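PDB 4H17: hydrolase, isochorismatase family from Pseudomonas putida KT2440, which is probably a hydrolase of the isochorismatase family, acting on a small-molecule substrate whose identity is not established. Local coordinates for residues A[132-137]-A[159-164]; A[30-35]-A[68-73]; A[126-131]-A[151-156]. All blocks are in the same frame, centred on the assembly; numbering follows the deposited sequence.

How the interactions relate
From the N terminus, interaction 2 comes first: residues 30-35, just past strand 24-29, meet the end of strand 66-71 at 68-73, closing a loop that holds helix 45-61. It is complete before the other two begin. Interactions 3 and 1 then cross: 126-131 and 132-137 run on from one another, 151-156 pairs with the former, and 159-164 closes on the latter. Interaction 3 ties two adjacent interior strands of the parallel sheet, whereas interaction 1 ties the intervening helix to the chain beyond the second. Interactions 1 and 2 touch through Ser136 OG and Asp30 OD2, 3.3 Å apart, and share one sulfate; Phe131 of interaction 3 packs on Tyr35.

Interaction 1. Residues A[132-137]-A[159-164]; sequences MSHSSV and ATRDLA. With SO4 (sulfate ion), chain C; EDO (1,2-ethanediol), chain H.
At the anion-binding N terminus of helix 133-146, Ser133 N donates to Ala159 O (2.9 Å), joining the helix start to the chain that leaves strand 150-159. The donor stands above the carbonyl plane, 41° out of it, and the same oxygen takes a CA-H...O contact from Met132 CA at 3.4 Å. Met132, modelled as selenomethionine, is the N-cap and follows a cis peptide bond. Its N and Ser136 N both donate to O2 of a sulfate, while Ser135 OG and Ser136 OG bond to two further oxygens. Four bonds from this one turn thus grip an ion that probably came from the crystallisation liquor, consistent with a substrate pocket at the helix start.

His134 CG sits between the backbone N and the carbonyl carbon (chi1 67°), and the ring crosses the Thr160 side chain at about a right angle. His134 ND1 reaches Thr160 OG1 at 2.7 Å, near the ring plane, but the bond is weak because the N-H...O angle is only 119°. Leu163 approaches the ring tip to tip and lays CD1 over one face, 4.0 Å from the ring centroid, a CH-pi contact; Ser135 CB is on the opposite face. The Arg161 chain is extended from CG to NE; at its end NH1 lies 3.4 Å from Met132 SE, which sits at the guanidinium edge. The outer ends of His134 and Arg161 both go to Asp185 of the second subunit, through NE2 and NH2 respectively.

Ser133 OG lies 3.3 Å from Thr160 CB and is hydrogen-bonded to His176. Helix 172-186 also covers this side, with Met180 against Ser133 and Ile175 against Thr160 and Leu163, so the junction is wedged between that helix and the subunit interface.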
loop_
_atom_site.group_PDB
_atom_site.type_symbol
_atom_site.label_atom_id
_atom_site.label_comp_id
_atom_site.label_asym_id
_atom_site.label_seq_id
_atom_site.Cartn_x
_atom_site.Cartn_y
_atom_site.Cartn_z
HETATM N N MSE A 132 -2.057 -10.355 5.638
HETATM C CA MSE A 132 -3.412 -9.943 5.137
HETATM C C MSE A 132 -3.242 -9.175 3.851
HETATM O O MSE A 132 -2.211 -8.512 3.635
HETATM C CB MSE A 132 -4.080 -9.033 6.171
HETATM C CG MSE A 132 -4.266 -9.738 7.498
HETATM SE SE MSE A 132 -5.240 -8.721 8.847
HETATM C CE MSE A 132 -4.060 -7.135 8.970
ATOM N N SER A 133 -4.219 -9.270 2.974
ATOM C CA SER A 133 -4.074 -8.709 1.637
ATOM C C SER A 133 -3.776 -7.214 1.698
ATOM O O SER A 133 -2.964 -6.729 0.901
ATOM C CB SER A 133 -5.307 -8.984 0.766
ATOM O OG SER A 133 -6.472 -8.507 1.330
ATOM N N HIS A 134 -4.426 -6.479 2.594
ATOM C CA HIS A 134 -4.336 -4.997 2.615
ATOM C C HIS A 134 -3.088 -4.480 3.345
ATOM O O HIS A 134 -2.787 -3.291 3.293
ATOM C CB HIS A 134 -5.579 -4.345 3.221
ATOM C CG HIS A 134 -5.746 -4.629 4.669
ATOM N ND1 HIS A 134 -6.157 -5.853 5.138
ATOM C CD2 HIS A 134 -5.489 -3.878 5.764
ATOM C CE1 HIS A 134 -6.147 -5.850 6.455
ATOM N NE2 HIS A 134 -5.789 -4.650 6.860
ATOM N N SER A 135 -2.419 -5.355 4.096
ATOM C CA SER A 135 -1.371 -4.932 5.029
ATOM C C SER A 135 -0.002 -5.492 4.608
ATOM O O SER A 135 0.641 -4.906 3.758
ATOM C CB SER A 135 -1.768 -5.253 6.479
ATOM O OG SER A 135 -0.739 -4.904 7.374
ATOM N N SER A 136 0.399 -6.689 5.067
ATOM C CA SER A 136 1.728 -7.208 4.665
ATOM C C SER A 136 1.853 -7.531 3.155
ATOM O O SER A 136 2.902 -7.318 2.563
ATOM C CB SER A 136 2.185 -8.454 5.467
ATOM O OG SER A 136 2.584 -8.108 6.785
ATOM N N VAL A 137 0.772 -7.981 2.535
ATOM C CA VAL A 137 0.831 -8.384 1.128
ATOM C C VAL A 137 0.965 -7.122 0.256
ATOM O O VAL A 137 1.936 -6.977 -0.481
ATOM C CB VAL A 137 -0.395 -9.215 0.722
ATOM C CG1 VAL A 137 -0.373 -9.507 -0.750
ATOM C CG2 VAL A 137 -0.448 -10.547 1.474
ATOM N N ALA A 159 -6.225 -13.259 1.672
ATOM C CA ALA A 159 -7.417 -12.908 2.380
ATOM C C ALA A 159 -7.200 -11.764 3.312
ATOM O O ALA A 159 -6.064 -11.401 3.645
ATOM C CB ALA A 159 -7.955 -14.110 3.156
ATOM N N THR A 160 -8.304 -11.235 3.787
ATOM C CA THR A 160 -8.297 -10.206 4.791
ATOM C C THR A 160 -9.504 -10.378 5.736
ATOM O O THR A 160 -10.123 -11.474 5.815
ATOM C CB THR A 160 -8.206 -8.827 4.129
ATOM O OG1 THR A 160 -8.069 -7.817 5.136
ATOM C CG2 THR A 160 -9.405 -8.551 3.290
ATOM N N ARG A 161 -9.740 -9.348 6.534
ATOM C CA ARG A 161 -10.863 -9.352 7.482
ATOM C C ARG A 161 -11.740 -8.095 7.349
ATOM O O ARG A 161 -11.398 -7.133 6.647
ATOM C CB ARG A 161 -10.334 -9.526 8.881
ATOM C CG ARG A 161 -9.655 -8.275 9.460
ATOM C CD ARG A 161 -8.993 -8.527 10.813
ATOM N NE ARG A 161 -8.865 -7.301 11.627
ATOM C CZ ARG A 161 -8.007 -6.307 11.402
ATOM N NH1 ARG A 161 -7.134 -6.361 10.393
ATOM N NH2 ARG A 161 -8.036 -5.258 12.214
ATOM N N ASP A 162 -12.916 -8.136 7.984
ATOM C CA ASP A 162 -13.750 -6.968 8.112
ATOM C C ASP A 162 -12.965 -5.850 8.761
ATOM O O ASP A 162 -12.336 -6.053 9.810
ATOM C CB ASP A 162 -14.983 -7.233 8.988
ATOM C CG ASP A 162 -16.012 -8.185 8.374
ATOM O OD1 ASP A 162 -15.864 -8.663 7.259
ATOM O OD2 ASP A 162 -17.017 -8.441 9.068
ATOM N N LEU A 163 -13.033 -4.645 8.203
ATOM C CA LEU A 163 -12.387 -3.479 8.838
ATOM C C LEU A 163 -13.328 -2.373 9.237
ATOM O O LEU A 163 -14.400 -2.181 8.624
ATOM C CB LEU A 163 -11.318 -2.859 7.940
ATOM C CG LEU A 163 -10.175 -3.765 7.502
ATOM C CD1 LEU A 163 -9.280 -3.043 6.509
ATOM C CD2 LEU A 163 -9.411 -4.290 8.673
ATOM N N ALA A 164 -12.965 -1.690 10.319
ATOM C CA ALA A 164 -13.667 -0.502 10.735
ATOM C C ALA A 164 -13.471 0.653 9.780
ATOM O O ALA A 164 -12.381 0.913 9.340
ATOM C CB ALA A 164 -13.240 -0.084 12.122
HETATM S S SO4 C . -0.484 -8.362 8.484
HETATM O O1 SO4 C . 0.905 -8.864 8.557
HETATM O O2 SO4 C . -0.920 -8.229 7.116
HETATM O O3 SO4 C . -0.493 -7.008 9.087
HETATM O O4 SO4 C . -1.417 -9.158 9.301
HETATM C C1 EDO H . -12.560 -12.299 1.112
HETATM O O1 EDO H . -13.292 -13.227 1.933
HETATM C C2 EDO H . -11.076 -12.523 1.393
HETATM O O2 EDO H . -10.728 -12.244 2.750
#

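Interaction 2. Residues A[30-35]-A[68-73]; sequences DAQKEY and HVRHLG. With SO4 (sulfate ion), chain E; SO4 (sulfate ion), chain C.
Gln32 and Arg70 cross at about a right angle, and the glutamine continues past the arginine to the backbone of His71. From CB, which points toward strand 66-71, CG swings to the position anti to the carbonyl carbon (chi1 -61°) and packs on Arg70 CG at 3.7 Å. CD lies almost directly under the same Arg70 CG at 3.5 Å, and Arg70 CB, CG and CD together lie over one face of the amide. At the tip the two polar atoms diverge. OE1 accepts from His71 N at 3.0 Å, a fairly straight bond whose donor is tilted 32° from the amide carbonyl plane. NE2 donates to a water that in turn donates to His71 O, and also bonds to Gly86 O. The amide therefore reads both backbone polar groups of one residue, one directly and one through solvent. An alanine here would probably leave His71 N and the bridging water without these partners and open a gap beside the Arg70 chain.

Two residues back along both segments, Asp30 N donates to Val69 O (2.7 Å), and a second water links Ala31 N to the same carbonyl. Asp30 and His71 side chains cross at about a right angle, their planes 61° apart; His71 NE2 makes a weak bond to Asp30 OD2 at 3.3 Å. His71 also meets two sulfates, ions probably from the crystallisation liquor: NE2 bonds to O1 of one at 2.7 Å, ND1 to O4 of the other at 2.8 Å. Phe79 stacks on the ring. Tyr35 OH bonds to O4 of the sulfate held by NE2, in the plane of its own ring.

That sulfate probably marks a polar site able to hold an anion beside the Asp30 carboxylate. Asp30 and Lys103, with Ser136 near them, are arranged consistently with the Asp-Lys-Cys site of isochorismatase-family relatives, a serine standing here in place of the cysteine.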
loop_
_atom_site.group_PDB
_atom_site.type_symbol
_atom_site.label_atom_id
_atom_site.label_comp_id
_atom_site.label_asym_id
_atom_site.label_seq_id
_atom_site.Cartn_x
_atom_site.Cartn_y
_atom_site.Cartn_z
ATOM N N ASP A 30 2.940 -15.009 5.579
ATOM C CA ASP A 30 2.241 -15.026 6.846
ATOM C C ASP A 30 1.181 -16.119 6.953
ATOM O O ASP A 30 0.100 -15.859 7.452
ATOM C CB ASP A 30 1.627 -13.651 7.174
ATOM C CG ASP A 30 2.674 -12.526 7.264
ATOM O OD1 ASP A 30 3.882 -12.797 7.519
ATOM O OD2 ASP A 30 2.230 -11.359 7.128
ATOM N N ALA A 31 1.474 -17.320 6.458
ATOM C CA ALA A 31 0.469 -18.399 6.507
ATOM C C ALA A 31 0.495 -19.037 7.904
ATOM O O ALA A 31 0.947 -20.174 8.121
ATOM C CB ALA A 31 0.707 -19.386 5.379
ATOM N N GLN A 32 -0.009 -18.263 8.864
ATOM C CA GLN A 32 0.100 -18.583 10.287
ATOM C C GLN A 32 -1.247 -18.726 10.989
ATOM O O GLN A 32 -2.251 -18.177 10.566
ATOM C CB GLN A 32 0.913 -17.538 11.004
ATOM C CG GLN A 32 2.327 -17.422 10.484
ATOM C CD GLN A 32 3.061 -16.317 11.158
ATOM O OE1 GLN A 32 3.170 -15.185 10.631
ATOM N NE2 GLN A 32 3.627 -16.630 12.344
ATOM N N LYS A 33 -1.227 -19.459 12.107
ATOM C CA LYS A 33 -2.470 -19.833 12.800
ATOM C C LYS A 33 -3.221 -18.641 13.478
ATOM O O LYS A 33 -4.448 -18.717 13.706
ATOM C CB LYS A 33 -2.214 -20.953 13.814
ATOM C CG LYS A 33 -1.747 -22.265 13.256
ATOM C CD LYS A 33 -1.691 -23.341 14.341
ATOM C CE LYS A 33 -1.366 -24.697 13.788
ATOM N NZ LYS A 33 -1.178 -25.645 14.911
ATOM N N GLU A 34 -2.515 -17.537 13.741
ATOM C CA GLU A 34 -3.109 -16.304 14.236
ATOM C C GLU A 34 -4.369 -15.950 13.457
ATOM O O GLU A 34 -5.355 -15.520 14.048
ATOM C CB GLU A 34 -2.095 -15.164 14.124
ATOM C CG GLU A 34 -2.618 -13.819 14.594
ATOM C CD GLU A 34 -2.822 -13.698 16.095
ATOM O OE1 GLU A 34 -1.894 -14.025 16.868
ATOM O OE2 GLU A 34 -3.901 -13.269 16.541
ATOM N N TYR A 35 -4.363 -16.229 12.156
ATOM C CA TYR A 35 -5.429 -15.794 11.280
ATOM C C TYR A 35 -6.638 -16.724 11.253
ATOM O O TYR A 35 -7.573 -16.481 10.444
ATOM C CB TYR A 35 -4.892 -15.603 9.872
ATOM C CG TYR A 35 -3.838 -14.545 9.713
ATOM C CD1 TYR A 35 -4.096 -13.216 10.075
ATOM C CD2 TYR A 35 -2.567 -14.855 9.200
ATOM C CE1 TYR A 35 -3.129 -12.244 9.897
ATOM C CE2 TYR A 35 -1.604 -13.875 9.044
ATOM C CZ TYR A 35 -1.884 -12.590 9.387
ATOM O OH TYR A 35 -0.808 -11.747 9.119
ATOM N N HIS A 68 8.900 -18.626 2.363
ATOM C CA HIS A 68 7.875 -18.466 3.377
ATOM C C HIS A 68 8.260 -17.308 4.308
ATOM O O HIS A 68 9.372 -17.280 4.871
ATOM C CB HIS A 68 7.757 -19.728 4.233
ATOM C CG HIS A 68 7.593 -20.998 3.463
ATOM N ND1 HIS A 68 6.365 -21.605 3.306
ATOM C CD2 HIS A 68 8.486 -21.792 2.836
ATOM C CE1 HIS A 68 6.513 -22.709 2.593
ATOM N NE2 HIS A 68 7.793 -22.856 2.310
ATOM N N VAL A 69 7.334 -16.392 4.490
ATOM C CA VAL A 69 7.494 -15.266 5.394
ATOM C C VAL A 69 6.573 -15.445 6.607
ATOM O O VAL A 69 5.413 -15.790 6.416
ATOM C CB VAL A 69 7.161 -13.956 4.642
ATOM C CG1 VAL A 69 7.229 -12.781 5.572
ATOM C CG2 VAL A 69 8.074 -13.751 3.428
ATOM N N ARG A 70 7.053 -15.154 7.819
ATOM C CA ARG A 70 6.225 -15.095 9.000
ATOM C C ARG A 70 6.557 -13.877 9.831
ATOM O O ARG A 70 7.672 -13.339 9.763
ATOM C CB ARG A 70 6.469 -16.313 9.917
ATOM C CG ARG A 70 5.877 -17.609 9.425
ATOM C CD ARG A 70 5.912 -18.661 10.523
ATOM N NE ARG A 70 7.282 -19.122 10.834
ATOM C CZ ARG A 70 7.553 -20.191 11.612
ATOM N NH1 ARG A 70 6.599 -20.855 12.231
ATOM N NH2 ARG A 70 8.817 -20.569 11.792
ATOM N N HIS A 71 5.602 -13.493 10.665
ATOM C CA HIS A 71 5.823 -12.491 11.691
ATOM C C HIS A 71 6.842 -12.962 12.708
ATOM O O HIS A 71 6.833 -14.141 13.125
ATOM C CB HIS A 71 4.554 -12.188 12.439
ATOM C CG HIS A 71 3.568 -11.367 11.691
ATOM N ND1 HIS A 71 2.986 -10.237 12.212
ATOM C CD2 HIS A 71 3.037 -11.537 10.467
ATOM C CE1 HIS A 71 2.171 -9.715 11.320
ATOM N NE2 HIS A 71 2.145 -10.515 10.270
ATOM N N LEU A 72 7.691 -12.040 13.140
ATOM C CA LEU A 72 8.479 -12.288 14.336
ATOM C C LEU A 72 7.548 -12.485 15.533
ATOM O O LEU A 72 7.772 -13.397 16.340
ATOM C CB LEU A 72 9.439 -11.148 14.591
ATOM C CG LEU A 72 10.681 -11.195 13.715
ATOM C CD1 LEU A 72 11.334 -9.819 13.724
ATOM C CD2 LEU A 72 11.650 -12.267 14.211
ATOM N N GLY A 73 6.474 -11.706 15.615
ATOM C CA GLY A 73 5.556 -11.814 16.762
ATOM C C GLY A 73 6.100 -11.397 18.111
ATOM O O GLY A 73 7.266 -10.957 18.274
HETATM S S SO4 E . 4.721 -8.701 14.776
HETATM O O1 SO4 E . 4.130 -7.563 13.980
HETATM O O2 SO4 E . 4.865 -8.182 16.174
HETATM O O3 SO4 E . 5.884 -9.264 14.178
HETATM O O4 SO4 E . 3.609 -9.683 14.864
HETATM S S SO4 C . -0.484 -8.362 8.484
HETATM O O1 SO4 C . 0.905 -8.864 8.557
HETATM O O2 SO4 C . -0.920 -8.229 7.116
HETATM O O3 SO4 C . -0.493 -7.008 9.087
HETATM O O4 SO4 C . -1.417 -9.158 9.301
HETATM O O HOH W 1 4.015 -18.345 5.463
HETATM O O HOH W 2 5.133 -15.633 14.438
#

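Interaction 3. Residues A[126-131]-A[151-156]; sequences LIVCGF and CTLVED
Three backbone hydrogen bonds join Leu126, Val128, Thr152 and Val154 in a parallel ladder. Thr152 N donates to Leu126 O at 2.8 Å. Val128 N returns a bond to Thr152 O at 2.9 Å, and Val154 N reaches Val128 O at 2.9 Å. The same three carbonyls also receive CA-H...O contacts, the shortest from Ile127 CA to Thr152 O at 3.3 Å. Ile127 turns its own backbone bonds the other way, to strand 24-29, as expected for an interior strand.

The strand directions differ by 30°, and the chain between them forms helix 133-146: this is a beta-alpha-beta crossover between adjacent interior strands, 125-131 and 150-159, of the six-stranded parallel sheet of a Rossmann-like fold.

Side chains alternate between the two faces. On the one carrying Leu126, Val128, Cys151 and Leu153, Leu126 CD1 approaches Cys151 SG at 4.1 Å. Leu153 has CG anti to the backbone N (chi1 177°), and chi2 of 55° then turns CD1 to 3.4 Å from Val128 O; that methyl also lies beside Val128 CG1. Helix 133-146 covers this face, with Val141 on Val128 and Cys151 and Val137 on Leu153. Ile127 and Thr152 face the other way; there Ile127 CG2 meets Val154 CG2 at 3.5 Å, the two side chains set obliquely. Thr152 OG1 is bonded to Ala19 N. Farther along, Cys129 CB and Val154 CB lie 4.4 Å apart, with helix 45-61 against both residues through Ile52 and Leu55 in turn.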
loop_
_atom_site.group_PDB
_atom_site.type_symbol
_atom_site.label_atom_id
_atom_site.label_comp_id
_atom_site.label_asym_id
_atom_site.label_seq_id
_atom_site.Cartn_x
_atom_site.Cartn_y
_atom_site.Cartn_z
ATOM N N LEU A 126 7.768 -12.703 -9.513
ATOM C CA LEU A 126 7.357 -13.167 -8.200
ATOM C C LEU A 126 5.877 -13.467 -8.201
ATOM O O LEU A 126 5.071 -12.665 -8.631
ATOM C CB LEU A 126 7.637 -12.116 -7.125
ATOM C CG LEU A 126 9.019 -11.453 -7.081
ATOM C CD1 LEU A 126 9.050 -10.393 -5.990
ATOM C CD2 LEU A 126 10.144 -12.469 -6.951
ATOM N N ILE A 127 5.535 -14.651 -7.707
ATOM C CA ILE A 127 4.162 -15.028 -7.446
ATOM C C ILE A 127 3.987 -14.885 -5.929
ATOM O O ILE A 127 4.752 -15.491 -5.149
ATOM C CB ILE A 127 3.833 -16.451 -7.935
ATOM C CG1 ILE A 127 3.991 -16.512 -9.464
ATOM C CG2 ILE A 127 2.426 -16.846 -7.509
ATOM C CD1 ILE A 127 4.096 -17.899 -10.031
ATOM N N VAL A 128 3.016 -14.060 -5.547
ATOM C CA VAL A 128 2.765 -13.688 -4.176
ATOM C C VAL A 128 1.391 -14.075 -3.665
ATOM O O VAL A 128 0.379 -13.859 -4.336
ATOM C CB VAL A 128 2.948 -12.167 -4.003
ATOM C CG1 VAL A 128 2.762 -11.742 -2.567
ATOM C CG2 VAL A 128 4.293 -11.672 -4.499
ATOM N N CYS A 129 1.359 -14.666 -2.474
ATOM C CA CYS A 129 0.100 -14.985 -1.854
ATOM C C CYS A 129 0.254 -14.770 -0.347
ATOM O O CYS A 129 1.368 -14.515 0.113
ATOM C CB CYS A 129 -0.297 -16.424 -2.188
ATOM S SG CYS A 129 0.855 -17.682 -1.592
ATOM N N GLY A 130 -0.860 -14.892 0.364
ATOM C CA GLY A 130 -0.881 -14.837 1.835
ATOM C C GLY A 130 -1.678 -13.690 2.417
ATOM O O GLY A 130 -2.651 -13.204 1.819
ATOM N N PHE A 131 -1.258 -13.239 3.587
ATOM C CA PHE A 131 -2.086 -12.546 4.530
ATOM C C PHE A 131 -1.357 -11.447 5.252
ATOM O O PHE A 131 -0.137 -11.566 5.506
ATOM C CB PHE A 131 -2.599 -13.550 5.593
ATOM C CG PHE A 131 -3.077 -14.810 4.975
ATOM C CD1 PHE A 131 -4.278 -14.836 4.276
ATOM C CD2 PHE A 131 -2.357 -15.957 5.113
ATOM C CE1 PHE A 131 -4.676 -15.982 3.616
ATOM C CE2 PHE A 131 -2.770 -17.145 4.497
ATOM C CZ PHE A 131 -3.960 -17.165 3.765
ATOM N N CYS A 151 5.411 -8.524 -10.112
ATOM C CA CYS A 151 4.628 -9.306 -9.145
ATOM C C CYS A 151 3.352 -9.795 -9.795
ATOM O O CYS A 151 2.685 -9.052 -10.500
ATOM C CB CYS A 151 4.283 -8.455 -7.939
ATOM S SG CYS A 151 5.706 -8.164 -6.868
ATOM N N THR A 152 3.008 -11.048 -9.494
ATOM C CA THR A 152 1.711 -11.608 -9.827
ATOM C C THR A 152 1.095 -12.037 -8.496
ATOM O O THR A 152 1.641 -12.919 -7.808
ATOM C CB THR A 152 1.810 -12.804 -10.774
ATOM O OG1 THR A 152 2.351 -12.349 -12.023
ATOM C CG2 THR A 152 0.452 -13.407 -10.987
ATOM N N LEU A 153 0.003 -11.379 -8.133
ATOM C CA LEU A 153 -0.624 -11.583 -6.833
ATOM C C LEU A 153 -1.786 -12.514 -7.001
ATOM O O LEU A 153 -2.671 -12.274 -7.827
ATOM C CB LEU A 153 -1.093 -10.230 -6.293
ATOM C CG LEU A 153 -1.848 -10.180 -4.980
ATOM C CD1 LEU A 153 -1.144 -10.819 -3.813
ATOM C CD2 LEU A 153 -2.157 -8.729 -4.676
ATOM N N VAL A 154 -1.840 -13.561 -6.195
ATOM C CA VAL A 154 -2.841 -14.615 -6.415
ATOM C C VAL A 154 -4.050 -14.297 -5.553
ATOM O O VAL A 154 -4.037 -14.504 -4.342
ATOM C CB VAL A 154 -2.308 -16.010 -6.091
ATOM C CG1 VAL A 154 -3.319 -17.077 -6.471
ATOM C CG2 VAL A 154 -0.986 -16.222 -6.790
ATOM N N GLU A 155 -5.092 -13.752 -6.185
ATOM C CA GLU A 155 -6.152 -13.072 -5.432
ATOM C C GLU A 155 -6.994 -14.025 -4.580
ATOM O O GLU A 155 -7.536 -13.642 -3.545
ATOM C CB GLU A 155 -7.077 -12.294 -6.376
ATOM C CG GLU A 155 -7.701 -13.163 -7.443
ATOM C CD GLU A 155 -8.339 -12.345 -8.541
ATOM O OE1 GLU A 155 -8.927 -11.283 -8.211
ATOM O OE2 GLU A 155 -8.243 -12.770 -9.718
ATOM N N ASP A 156 -7.088 -15.273 -5.013
ATOM C CA ASP A 156 -7.862 -16.296 -4.289
ATOM C C ASP A 156 -7.002 -17.199 -3.390
ATOM O O ASP A 156 -7.479 -18.144 -2.779
ATOM C CB ASP A 156 -8.782 -17.083 -5.247
ATOM C CG ASP A 156 -8.024 -17.827 -6.328
ATOM O OD1 ASP A 156 -6.783 -17.799 -6.361
ATOM O OD2 ASP A 156 -8.707 -18.452 -7.174
#